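Capsid polyprotein (Turkey astrovirus 2, PDB 3TS3) forms the capsid shell of the virus, the piece modelled here being the projection domain that makes up the capsid spike. Local coordinates at the interface of chains A and B. Coordinates in Å, arbitrary orientation; residue numbers count along the deposited sequence, not the author numbering. Chains: chain A/B, Capsid polyprotein.

Contact 1: the interface of chains A and B. Residues chain A 42-44, 177-180; chain B 204, 207-208.
Apolar packing does most of the work, and B:Phe208, the last residue of its chain, carries it. Its CG is anti to the backbone N (chi1 -166°), which sends the ring between two loops of chain A, 42-44 and 177-180. On one face lies A:Gln178 CA, 4.0 Å from the centre of the B:Phe208 ring. The A:Gln178 side chain bends at chi2 and touches through CG, 4.1 Å from CD2 of B:Phe208, its amide plane turned 70° from the ring. A:Ala42 CB touches CD1 of B:Phe208 at 3.8 Å, while the methyl A:Thr44 CG2 comes in roughly perpendicular to reach the tip, CZ. Backbone carbonyls of A:Thr43 and A:Ala177 both approach CE1.

A second packing contact lies further along: A:Gln180 CB sits over one face of the B:Arg204 guanidinium, 3.6 Å from CZ of B:Arg204.

Hydrogen bonding across the patch runs through backbone. A:Ala42 N gives to B:Gln207 O at 2.8 Å, almost in line with the carbonyl bond. Within chain A, A:Gln180 OE1 takes the A:Gln178 N-H in the carbonyl plane, which should stiffen the 178-180 turn. Together these contacts pin the C-terminal end of one subunit onto its partner in the deposited dimer, and likely in the spike.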
# COMPACT_ATOMS: atom_id res chain seq x y z
N ALA A 42 2.43 -11.96 -10.85
CA ALA A 42 3.42 -13.03 -10.87
C ALA A 42 3.11 -14.03 -11.97
O ALA A 42 1.97 -14.23 -12.35
CB ALA A 42 3.47 -13.74 -9.53
N THR A 43 4.17 -14.69 -12.43
CA THR A 43 4.08 -15.76 -13.40
C THR A 43 4.88 -16.92 -12.85
O THR A 43 5.43 -16.86 -11.76
CB THR A 43 4.65 -15.40 -14.77
OG1 THR A 43 6.06 -15.21 -14.67
CG2 THR A 43 3.99 -14.15 -15.32
N THR A 44 4.93 -17.99 -13.63
CA THR A 44 5.63 -19.19 -13.25
C THR A 44 7.13 -18.93 -13.13
O THR A 44 7.84 -19.73 -12.54
CB THR A 44 5.35 -20.34 -14.23
OG1 THR A 44 5.46 -19.86 -15.58
CG2 THR A 44 3.96 -20.87 -14.01
N ALA A 177 3.26 -21.53 -4.78
CA ALA A 177 3.39 -21.75 -6.21
C ALA A 177 2.56 -20.74 -6.99
O ALA A 177 2.94 -20.34 -8.07
CB ALA A 177 2.98 -23.17 -6.58
N GLN A 178 1.43 -20.34 -6.43
CA GLN A 178 0.57 -19.34 -7.03
C GLN A 178 0.62 -18.02 -6.27
O GLN A 178 -0.27 -17.19 -6.39
CB GLN A 178 -0.87 -19.85 -7.16
CG GLN A 178 -1.05 -20.97 -8.17
CD GLN A 178 -1.37 -22.30 -7.54
OE1 GLN A 178 -0.66 -22.78 -6.65
NE2 GLN A 178 -2.46 -22.92 -7.99
N TYR A 179 1.65 -17.86 -5.45
CA TYR A 179 1.83 -16.64 -4.67
C TYR A 179 0.70 -16.41 -3.67
O TYR A 179 0.46 -15.30 -3.23
CB TYR A 179 2.10 -15.42 -5.57
CG TYR A 179 3.56 -15.31 -5.87
CD1 TYR A 179 4.13 -16.05 -6.89
CD2 TYR A 179 4.38 -14.53 -5.09
CE1 TYR A 179 5.48 -15.99 -7.13
CE2 TYR A 179 5.73 -14.47 -5.34
CZ TYR A 179 6.27 -15.21 -6.35
OH TYR A 179 7.61 -15.15 -6.59
N GLN A 180 0.03 -17.49 -3.32
CA GLN A 180 -1.08 -17.46 -2.37
C GLN A 180 -0.70 -17.04 -0.95
O GLN A 180 -1.50 -16.43 -0.25
CB GLN A 180 -1.85 -18.78 -2.38
CG GLN A 180 -1.08 -19.97 -1.85
CD GLN A 180 -0.31 -20.73 -2.92
OE1 GLN A 180 0.05 -20.19 -3.95
NE2 GLN A 180 -0.06 -22.00 -2.65
N ARG B 204 -5.45 -12.71 -0.76
CA ARG B 204 -4.46 -12.72 -1.82
C ARG B 204 -4.02 -11.28 -2.02
O ARG B 204 -4.85 -10.39 -2.02
CB ARG B 204 -5.04 -13.26 -3.13
CG ARG B 204 -5.54 -14.67 -3.06
CD ARG B 204 -4.39 -15.64 -2.84
NE ARG B 204 -4.86 -17.02 -2.77
CZ ARG B 204 -5.17 -17.63 -1.64
NH1 ARG B 204 -5.04 -17.00 -0.48
NH2 ARG B 204 -5.59 -18.88 -1.66
N GLN B 207 -1.40 -10.93 -7.94
CA GLN B 207 -2.14 -11.53 -9.04
C GLN B 207 -1.30 -12.64 -9.68
O GLN B 207 -0.13 -12.44 -9.94
CB GLN B 207 -2.48 -10.46 -10.08
CG GLN B 207 -3.15 -10.95 -11.36
CD GLN B 207 -3.22 -9.85 -12.41
OE1 GLN B 207 -2.38 -8.96 -12.44
NE2 GLN B 207 -4.23 -9.90 -13.26
N PHE B 208 -1.89 -13.80 -9.91
CA PHE B 208 -1.18 -14.87 -10.59
C PHE B 208 -1.95 -15.29 -11.82
O PHE B 208 -3.02 -15.85 -11.68
CB PHE B 208 -0.96 -16.08 -9.68
CG PHE B 208 0.05 -17.05 -10.20
CD1 PHE B 208 1.39 -16.91 -9.90
CD2 PHE B 208 -0.33 -18.09 -11.03
CE1 PHE B 208 2.32 -17.78 -10.40
CE2 PHE B 208 0.61 -18.97 -11.53
CZ PHE B 208 1.92 -18.81 -11.21

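Contact 2: the interface of chains A and B. Residues chain A 2-3, 9-10, 12; chain B 1-3, 9-12, 104.
Loops meet loops here: residues 2-3 of chain A lie against segment 9-12 of chain B, and residues 1-3 of chain B against 9-12 of chain A, while B:Thr104 of helix 102-105 comes marginally near the phenol tip of A:Tyr3. The patch straddles the two-fold axis, with A:Tyr3 packed against B:Tyr3 at its centre.

Both tyrosines hold CG wedged between the backbone N and C. The side chains run antiparallel, so each puts its CB over the other's ring; B:Tyr3 CB is 3.8 Å from the centre of the A:Tyr3 ring. The opposite face of each ring is met by a glutamine oxygen, OE1 of B:Gln12 or A:Gln12.

That oxygen also accepts a backbone N-H. With CG anti to N and an extended chain, B:Gln12 brings OE1 to within 2.7 Å of A:Tyr3 N, in the carbonyl plane, and A:Gln12 OE1 takes B:Tyr3 N at 2.9 Å. The glutamine thus grips the main chain and sets its OE1 over the rim of that tyrosine's ring. A:Ile2 (chi1 66°) packs CB on B:Gln12 CD, whereas B:Ile2 (chi1 -59°) offers CD1 to A:Gln12 CG.

At the tips, each phenol donates to a main-chain carbonyl: A:Tyr3 OH to B:Asp10 O, and B:Tyr3 OH to A:Asp10 O at 2.6 Å, the latter donor 26° out of the carbonyl plane.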
# COMPACT_ATOMS: atom_id res chain seq x y z
N ILE A 2 -12.05 8.93 -18.63
CA ILE A 2 -12.03 8.43 -17.26
C ILE A 2 -10.58 8.30 -16.80
O ILE A 2 -9.69 8.12 -17.62
CB ILE A 2 -12.72 7.06 -17.11
CG1 ILE A 2 -11.94 5.97 -17.86
CG2 ILE A 2 -14.14 7.13 -17.58
CD1 ILE A 2 -12.54 4.58 -17.72
N TYR A 3 -10.36 8.41 -15.50
CA TYR A 3 -9.03 8.14 -14.94
C TYR A 3 -9.08 6.94 -13.99
O TYR A 3 -8.05 6.44 -13.57
CB TYR A 3 -8.40 9.37 -14.28
CG TYR A 3 -9.16 9.89 -13.10
CD1 TYR A 3 -8.89 9.45 -11.82
CD2 TYR A 3 -10.15 10.84 -13.26
CE1 TYR A 3 -9.58 9.93 -10.74
CE2 TYR A 3 -10.85 11.31 -12.19
CZ TYR A 3 -10.56 10.85 -10.93
OH TYR A 3 -11.26 11.31 -9.86
N ALA A 9 -6.20 4.88 -17.17
CA ALA A 9 -6.11 6.33 -17.30
C ALA A 9 -5.16 6.76 -18.40
O ALA A 9 -4.15 6.12 -18.63
CB ALA A 9 -5.69 6.95 -15.97
N ASP A 10 -5.51 7.85 -19.07
CA ASP A 10 -4.66 8.41 -20.11
C ASP A 10 -3.43 9.05 -19.47
O ASP A 10 -3.45 9.45 -18.32
CB ASP A 10 -5.41 9.46 -20.92
CG ASP A 10 -6.48 8.87 -21.83
OD1 ASP A 10 -6.51 7.65 -22.04
OD2 ASP A 10 -7.30 9.65 -22.31
N GLN A 12 -0.56 11.62 -18.38
CA GLN A 12 -0.57 13.01 -17.99
C GLN A 12 0.85 13.46 -17.70
O GLN A 12 1.64 12.69 -17.20
CB GLN A 12 -1.40 13.18 -16.71
CG GLN A 12 -1.46 14.60 -16.22
CD GLN A 12 -1.80 14.71 -14.76
OE1 GLN A 12 -2.85 14.28 -14.32
NE2 GLN A 12 -0.91 15.33 -14.00
N SER B 1 -9.19 15.86 -17.25
CA SER B 1 -8.01 15.47 -18.00
C SER B 1 -6.79 15.38 -17.07
O SER B 1 -5.92 14.54 -17.26
CB SER B 1 -7.78 16.45 -19.17
OG SER B 1 -6.43 16.58 -19.51
N ILE B 2 -6.77 16.24 -16.05
CA ILE B 2 -5.69 16.24 -15.07
C ILE B 2 -6.19 15.57 -13.79
O ILE B 2 -7.10 16.07 -13.14
CB ILE B 2 -5.24 17.68 -14.75
CG1 ILE B 2 -4.76 18.38 -16.03
CG2 ILE B 2 -4.14 17.68 -13.71
CD1 ILE B 2 -3.59 17.72 -16.67
N TYR B 3 -5.62 14.42 -13.47
CA TYR B 3 -6.02 13.66 -12.29
C TYR B 3 -4.92 13.44 -11.24
O TYR B 3 -5.18 12.88 -10.21
CB TYR B 3 -6.63 12.32 -12.72
CG TYR B 3 -5.67 11.49 -13.54
CD1 TYR B 3 -4.90 10.51 -12.95
CD2 TYR B 3 -5.53 11.71 -14.89
CE1 TYR B 3 -4.03 9.76 -13.68
CE2 TYR B 3 -4.65 10.96 -15.63
CZ TYR B 3 -3.90 9.99 -15.02
OH TYR B 3 -3.02 9.25 -15.77
N ALA B 9 -7.98 15.54 -8.13
CA ALA B 9 -8.78 15.15 -9.28
C ALA B 9 -10.26 15.44 -9.12
O ALA B 9 -10.82 15.32 -8.04
CB ALA B 9 -8.58 13.68 -9.58
N ASP B 10 -10.89 15.80 -10.23
CA ASP B 10 -12.33 16.00 -10.26
C ASP B 10 -12.99 14.64 -10.08
O ASP B 10 -12.45 13.63 -10.49
CB ASP B 10 -12.78 16.58 -11.61
CG ASP B 10 -12.49 18.06 -11.76
OD1 ASP B 10 -12.56 18.80 -10.77
OD2 ASP B 10 -12.21 18.48 -12.88
N ASP B 11 -14.16 14.63 -9.48
CA ASP B 11 -14.89 13.40 -9.21
C ASP B 11 -15.21 12.73 -10.53
O ASP B 11 -15.36 13.39 -11.55
CB ASP B 11 -16.19 13.75 -8.49
CG ASP B 11 -16.77 12.60 -7.69
OD1 ASP B 11 -16.22 11.49 -7.72
OD2 ASP B 11 -17.77 12.83 -7.02
N GLN B 12 -15.29 11.41 -10.51
CA GLN B 12 -15.68 10.64 -11.67
C GLN B 12 -16.71 9.63 -11.22
O GLN B 12 -16.60 9.10 -10.13
CB GLN B 12 -14.48 9.88 -12.25
CG GLN B 12 -14.80 9.06 -13.49
CD GLN B 12 -13.76 7.99 -13.75
OE1 GLN B 12 -12.61 8.28 -14.00
NE2 GLN B 12 -14.18 6.74 -13.69
N THR B 104 -14.48 9.40 -4.93
CA THR B 104 -15.38 8.58 -5.73
C THR B 104 -16.14 7.55 -4.88
O THR B 104 -17.27 7.20 -5.16
CB THR B 104 -14.71 7.89 -6.95
OG1 THR B 104 -13.78 6.91 -6.50
CG2 THR B 104 -14.00 8.90 -7.81

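Contact 3: the interface of chains A and B. Residues chain A 38-42, 80, 179, 182-184; chain B 89-90, 92, 186, 188, 205-207.
The indole of B:Trp188 has waters 1 and 2 in plane at its edge, and its NE1 bonds to water 2 at 3.0 Å; its CH2 touches A:Ile39 CD1. The A:Tyr179 ring has A:Leu182 CD2 at the edge, in plane, while A:Tyr179 CB packs on B:Val206 CG1. B:Tyr186 OH, the phenol oxygen, accepts from A:Ala38 N at 3.0 Å.

A:Ile39 spreads its branches over chain B: CG2, anti to the backbone N, meets CB of B:Pro92, the two side chains roughly perpendicular, and CG1 passes alongside B:Phe89. In return B:Val206 points CG2 at A:Met184 CG, 3.7 Å away.

B:Thr205 OG1, wedged between N and C (chi1 72°), is held twice: it donates to A:Leu182 O at 2.7 Å from above the carbonyl plane and accepts from A:Met184 N at 2.8 Å. Water 1 bridges A:Ala38 O and B:Thr205 O, while water 3 joins A:Met184 O to B:Tyr186 N.

B:Gln207 N gives to A:Pro40 O at 2.9 Å; with the A:Ala42 bond this makes a parallel beta bridge between B:Gln207 and A:Ala41. Loop 38-42 of A follows strand 34-37, loop 182-184 precedes strand 187-189, and tail 205-207 of B follows helix 196-202.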
# COMPACT_ATOMS: atom_id res chain seq x y z
N ALA A 38 1.16 -1.34 -4.86
CA ALA A 38 0.74 -2.12 -6.01
C ALA A 38 0.03 -3.41 -5.62
O ALA A 38 0.20 -3.90 -4.51
CB ALA A 38 1.93 -2.42 -6.90
N ILE A 39 -0.66 -3.99 -6.59
CA ILE A 39 -0.98 -5.41 -6.56
C ILE A 39 0.01 -5.91 -7.64
O ILE A 39 -0.21 -5.70 -8.82
CB ILE A 39 -2.39 -5.75 -7.04
CG1 ILE A 39 -3.45 -5.04 -6.19
CG2 ILE A 39 -2.59 -7.26 -7.04
CD1 ILE A 39 -3.21 -5.18 -4.78
N PRO A 40 1.08 -6.56 -7.23
CA PRO A 40 2.04 -7.08 -8.20
C PRO A 40 1.46 -8.27 -8.95
O PRO A 40 0.55 -8.91 -8.47
CB PRO A 40 3.22 -7.54 -7.34
CG PRO A 40 2.99 -6.93 -5.98
CD PRO A 40 1.50 -6.85 -5.85
N ALA A 41 2.01 -8.54 -10.12
CA ALA A 41 1.60 -9.70 -10.88
C ALA A 41 2.76 -10.68 -10.95
O ALA A 41 3.91 -10.28 -11.06
CB ALA A 41 1.14 -9.31 -12.27
N ALA A 42 2.43 -11.96 -10.85
CA ALA A 42 3.42 -13.03 -10.87
C ALA A 42 3.11 -14.03 -11.97
O ALA A 42 1.97 -14.23 -12.35
CB ALA A 42 3.47 -13.74 -9.53
N LEU A 80 8.63 -9.82 -9.44
CA LEU A 80 7.23 -9.48 -9.64
C LEU A 80 7.06 -8.25 -10.53
O LEU A 80 7.90 -7.37 -10.55
CB LEU A 80 6.52 -9.27 -8.31
CG LEU A 80 6.50 -10.45 -7.34
CD1 LEU A 80 5.56 -10.13 -6.19
CD2 LEU A 80 6.07 -11.71 -8.05
N TYR A 179 1.65 -17.86 -5.45
CA TYR A 179 1.83 -16.64 -4.67
C TYR A 179 0.70 -16.41 -3.67
O TYR A 179 0.46 -15.30 -3.23
CB TYR A 179 2.10 -15.42 -5.57
CG TYR A 179 3.56 -15.31 -5.87
CD1 TYR A 179 4.13 -16.05 -6.89
CD2 TYR A 179 4.38 -14.53 -5.09
CE1 TYR A 179 5.48 -15.99 -7.13
CE2 TYR A 179 5.73 -14.47 -5.34
CZ TYR A 179 6.27 -15.21 -6.35
OH TYR A 179 7.61 -15.15 -6.59
N LEU A 182 1.86 -15.01 0.03
CA LEU A 182 2.52 -13.74 0.21
C LEU A 182 1.56 -12.60 0.50
O LEU A 182 0.63 -12.35 -0.26
CB LEU A 182 3.39 -13.43 -1.01
CG LEU A 182 4.28 -12.19 -0.97
CD1 LEU A 182 5.14 -12.18 0.26
CD2 LEU A 182 5.12 -12.10 -2.22
N LYS A 183 1.78 -11.91 1.61
CA LYS A 183 0.99 -10.74 1.92
C LYS A 183 1.94 -9.55 1.71
O LYS A 183 2.86 -9.34 2.47
CB LYS A 183 0.47 -10.80 3.36
CG LYS A 183 -0.08 -12.17 3.84
CD LYS A 183 -1.18 -12.76 2.97
CE LYS A 183 -1.74 -14.05 3.59
NZ LYS A 183 -2.44 -14.94 2.62
N MET A 184 1.71 -8.80 0.64
CA MET A 184 2.60 -7.71 0.26
C MET A 184 2.67 -6.56 1.24
O MET A 184 1.69 -6.22 1.88
CB MET A 184 2.21 -7.13 -1.10
CG MET A 184 2.46 -8.04 -2.25
SD MET A 184 4.22 -8.32 -2.54
CE MET A 184 4.83 -6.68 -2.70
N PHE B 89 -7.68 -0.46 -4.04
CA PHE B 89 -7.28 -1.37 -5.10
C PHE B 89 -8.29 -2.51 -5.13
O PHE B 89 -8.77 -2.94 -4.10
CB PHE B 89 -5.92 -2.02 -4.81
CG PHE B 89 -4.72 -1.16 -5.11
CD1 PHE B 89 -4.06 -1.24 -6.32
CD2 PHE B 89 -4.22 -0.30 -4.14
CE1 PHE B 89 -2.95 -0.48 -6.57
CE2 PHE B 89 -3.12 0.47 -4.39
CZ PHE B 89 -2.47 0.38 -5.61
N GLY B 90 -8.59 -2.99 -6.33
CA GLY B 90 -9.45 -4.14 -6.51
C GLY B 90 -8.74 -5.48 -6.32
O GLY B 90 -7.55 -5.58 -6.46
N PRO B 92 -6.97 -8.93 -6.57
CA PRO B 92 -5.88 -9.14 -7.51
C PRO B 92 -6.29 -9.83 -8.81
O PRO B 92 -5.80 -9.43 -9.84
CB PRO B 92 -4.91 -10.03 -6.73
CG PRO B 92 -5.10 -9.61 -5.32
CD PRO B 92 -6.57 -9.27 -5.19
N TYR B 186 -0.86 -2.48 4.49
CA TYR B 186 -2.04 -2.49 3.66
C TYR B 186 -3.18 -3.06 4.50
O TYR B 186 -2.96 -3.88 5.36
CB TYR B 186 -1.85 -3.43 2.46
CG TYR B 186 -1.02 -2.93 1.31
CD1 TYR B 186 -1.51 -2.00 0.41
CD2 TYR B 186 0.25 -3.43 1.09
CE1 TYR B 186 -0.76 -1.58 -0.66
CE2 TYR B 186 1.01 -3.00 0.04
CZ TYR B 186 0.51 -2.08 -0.83
OH TYR B 186 1.28 -1.68 -1.89
N TRP B 188 -7.08 -4.88 4.06
CA TRP B 188 -7.95 -5.57 3.11
C TRP B 188 -9.29 -5.87 3.77
O TRP B 188 -9.34 -6.06 4.97
CB TRP B 188 -7.30 -6.87 2.66
CG TRP B 188 -6.09 -6.72 1.77
CD1 TRP B 188 -4.80 -6.52 2.16
CD2 TRP B 188 -6.07 -6.79 0.34
NE1 TRP B 188 -3.98 -6.45 1.07
CE2 TRP B 188 -4.73 -6.62 -0.06
CE3 TRP B 188 -7.04 -7.00 -0.63
CZ2 TRP B 188 -4.34 -6.63 -1.39
CZ3 TRP B 188 -6.66 -7.02 -1.94
CH2 TRP B 188 -5.32 -6.83 -2.32
N THR B 205 -2.72 -11.05 -2.16
CA THR B 205 -2.22 -9.70 -2.40
C THR B 205 -1.42 -9.59 -3.69
O THR B 205 -0.94 -8.51 -4.02
CB THR B 205 -1.38 -9.20 -1.21
OG1 THR B 205 -0.12 -9.89 -1.18
CG2 THR B 205 -2.10 -9.47 0.08
N VAL B 206 -1.29 -10.70 -4.41
CA VAL B 206 -0.55 -10.76 -5.66
C VAL B 206 -1.42 -11.44 -6.71
O VAL B 206 -2.08 -12.42 -6.41
CB VAL B 206 0.75 -11.59 -5.50
CG1 VAL B 206 1.45 -11.80 -6.83
CG2 VAL B 206 1.68 -10.93 -4.47
N GLN B 207 -1.40 -10.93 -7.94
CA GLN B 207 -2.14 -11.53 -9.04
C GLN B 207 -1.30 -12.64 -9.68
O GLN B 207 -0.13 -12.44 -9.94
CB GLN B 207 -2.48 -10.46 -10.08
CG GLN B 207 -3.15 -10.95 -11.36
CD GLN B 207 -3.22 -9.85 -12.41
OE1 GLN B 207 -2.38 -8.96 -12.44
NE2 GLN B 207 -4.23 -9.90 -13.26
O HOH W 1 -0.69 -5.99 -2.56
O HOH W 2 -1.06 -6.32 0.50
O HOH W 3 1.20 -4.63 4.27

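Contacts 1 and 3 are neighbours, their C-alpha centres about 9 Å apart, and share A:Ala42, A:Tyr179 and B:Gln207: they are neighbouring parts of the surface where the C-terminal segment of chain B lies across chain A. Contact 2 stands apart, its C-alpha centre about 30 Å from that of contact 1 and about 24 Å from that of contact 3, and uses the N-terminal segments. Because the interface is two-fold symmetric, contacts 1 and 3 recur with the chains exchanged, whereas contact 2 already holds both halves. Both chain ends thus join the subunits, consistent with a dimeric spike, though coordinates alone do not establish the oligomer on the virion.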